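Local coordinates for protein dendroaspis polylepis MT9 (Dendroaspis polylepis, PDB 6R5M) that selectively antagonises the muscarinic type 2 acetylcholine receptor and reverses the arterial relaxation that agonists of that receptor induce, at residues 41-44 against 45-48. Sequence-based numbering, arbitrary orientation.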
ATOM      1  N   ALA A  41      10.438  -6.215  -2.629  1.00 53.84           N
ATOM      2  CA  ALA A  41      10.107  -6.659  -3.998  1.00 54.38           C
ATOM      3  C   ALA A  41      11.152  -6.283  -5.050  1.00 59.49           C
ATOM      4  O   ALA A  41      11.699  -5.176  -5.030  1.00 60.07           O
ATOM      5  CB  ALA A  41       8.727  -6.178  -4.425  1.00 55.17           C
ATOM      6  N   VAL A  42      11.406  -7.211  -5.977  1.00 56.10           N
ATOM      7  CA  VAL A  42      12.363  -7.042  -7.079  1.00 56.40           C
ATOM      8  C   VAL A  42      11.569  -6.787  -8.375  1.00 60.82           C
ATOM      9  O   VAL A  42      10.407  -7.191  -8.463  1.00 60.35           O
ATOM     10  CB  VAL A  42      13.311  -8.275  -7.215  1.00 60.49           C
ATOM     11  CG1 VAL A  42      14.558  -7.932  -8.028  1.00 60.44           C
ATOM     12  CG2 VAL A  42      13.713  -8.824  -5.849  1.00 60.45           C
ATOM     13  N   ARG A  43      12.201  -6.124  -9.371  1.00 57.93           N
ATOM     14  CA  ARG A  43      11.654  -5.818 -10.705  1.00 57.71           C
ATOM     15  C   ARG A  43      10.935  -7.044 -11.317  1.00 59.63           C
ATOM     16  O   ARG A  43      11.401  -8.166 -11.115  1.00 59.89           O
ATOM     17  CB  ARG A  43      12.776  -5.346 -11.655  1.00 59.10           C
ATOM     18  CG  ARG A  43      13.298  -3.937 -11.377  1.00 71.95           C
ATOM     19  CD  ARG A  43      14.441  -3.595 -12.318  1.00 84.52           C
ATOM     20  NE  ARG A  43      15.134  -2.362 -11.932  1.00 94.91           N
ATOM     21  CZ  ARG A  43      16.143  -1.822 -12.612  1.00110.38           C
ATOM     22  NH1 ARG A  43      16.588  -2.398 -13.724  1.00 97.16           N
ATOM     23  NH2 ARG A  43      16.714  -0.703 -12.188  1.00 97.23           N
ATOM     24  N   PRO A  44       9.787  -6.892 -12.012  1.00 54.79           N
ATOM     25  CA  PRO A  44       9.082  -5.646 -12.367  1.00 53.87           C
ATOM     26  C   PRO A  44       8.253  -5.031 -11.236  1.00 53.99           C
ATOM     27  O   PRO A  44       7.698  -3.942 -11.403  1.00 54.03           O
ATOM     28  CB  PRO A  44       8.222  -6.082 -13.555  1.00 55.92           C
ATOM     29  CG  PRO A  44       7.879  -7.510 -13.250  1.00 60.54           C
ATOM     30  CD  PRO A  44       9.100  -8.076 -12.572  1.00 56.38           C
ATOM     31  N   ARG A  45       8.179  -5.727 -10.088  1.00 47.04           N
ATOM     32  CA  ARG A  45       7.424  -5.310  -8.910  1.00 45.08           C
ATOM     33  C   ARG A  45       8.070  -4.090  -8.242  1.00 45.15           C
ATOM     34  O   ARG A  45       9.249  -4.127  -7.874  1.00 45.99           O
ATOM     35  CB  ARG A  45       7.327  -6.477  -7.933  1.00 44.25           C
ATOM     36  CG  ARG A  45       6.006  -6.577  -7.222  1.00 49.37           C
ATOM     37  CD  ARG A  45       5.585  -8.020  -7.067  1.00 46.62           C
ATOM     38  NE  ARG A  45       6.601  -8.846  -6.413  1.00 47.18           N
ATOM     39  CZ  ARG A  45       6.426  -9.504  -5.273  1.00 62.56           C
ATOM     40  NH1 ARG A  45       5.264  -9.442  -4.632  1.00 50.62           N
ATOM     41  NH2 ARG A  45       7.409 -10.233  -4.764  1.00 50.69           N
ATOM     42  N   GLN A  46       7.294  -3.008  -8.108  1.00 36.99           N
ATOM     43  CA  GLN A  46       7.772  -1.745  -7.540  1.00 34.67           C
ATOM     44  C   GLN A  46       6.968  -1.404  -6.303  1.00 35.60           C
ATOM     45  O   GLN A  46       5.737  -1.395  -6.369  1.00 34.80           O
ATOM     46  CB  GLN A  46       7.662  -0.590  -8.567  1.00 35.49           C
ATOM     47  CG  GLN A  46       8.214  -0.875  -9.955  1.00 50.82           C
ATOM     48  CD  GLN A  46       9.668  -0.514 -10.093  1.00 74.20           C
ATOM     49  OE1 GLN A  46      10.023   0.638 -10.345  1.00 73.05           O
ATOM     50  NE2 GLN A  46      10.548  -1.494  -9.979  1.00 68.85           N
ATOM     51  N   VAL A  47       7.657  -1.130  -5.176  1.00 30.45           N
ATOM     52  CA  VAL A  47       7.025  -0.768  -3.897  1.00 29.98           C
ATOM     53  C   VAL A  47       7.308   0.695  -3.566  1.00 31.50           C
ATOM     54  O   VAL A  47       8.432   1.174  -3.727  1.00 30.37           O
ATOM     55  CB  VAL A  47       7.418  -1.663  -2.674  1.00 34.44           C
ATOM     56  CG1 VAL A  47       6.308  -1.708  -1.618  1.00 33.96           C
ATOM     57  CG2 VAL A  47       7.797  -3.071  -3.094  1.00 34.69           C
ATOM     58  N   GLN A  48       6.286   1.388  -3.086  1.00 28.38           N
ATOM     59  CA  GLN A  48       6.371   2.760  -2.601  1.00 28.93           C
ATOM     60  C   GLN A  48       5.983   2.679  -1.136  1.00 32.36           C
ATOM     61  O   GLN A  48       4.859   2.278  -0.827  1.00 31.14           O
ATOM     62  CB  GLN A  48       5.417   3.692  -3.369  1.00 30.46           C
ATOM     63  CG  GLN A  48       5.912   4.123  -4.750  1.00 32.08           C
ATOM     64  CD  GLN A  48       4.777   4.677  -5.579  1.00 38.85           C
ATOM     65  OE1 GLN A  48       4.232   3.997  -6.455  1.00 32.11           O
ATOM     66  NE2 GLN A  48       4.372   5.908  -5.311  1.00 29.24           N
TER
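The methyl of Ala41, just ahead of the turn, packs against the strand that leaves it: CB meets CG2 of Val47 at 3.5 Å and lies 3.8 Å from CB of Arg45. Bends at chi2 and chi3 curl the Arg45 chain back, so that its guanidinium presents one face to the same methyl, which sits 3.8 Å above the plane but displaced toward the rim. On Val47, CG2 lies beside the backbone N, with CG1 anti to it (chi1 -152°), and this rotation hands CG2 to Ala41. Further round the bend, CG of Arg43 lies 3.9 Å from NE2 of Gln46, while the extended Arg43 chain runs on away from it; CG of Gln46 also rests 3.4 Å from O of Pro44. Behind these contacts is a type VIa turn over Val42 to Arg45, with the cis Arg43-Pro44 peptide at its centre, closed by a weak, bent hydrogen bond from N of Arg45 to O of Val42 (3.1 Å, 127°). The turn is the exposed tip of the third finger of this three-finger toxin, leading into strand 45-50, which pairs antiparallel with strand 22-27 through Gln46 with Ser26 and Gln48 with Lys24, while Arg45 and Val47 both lean on Met25.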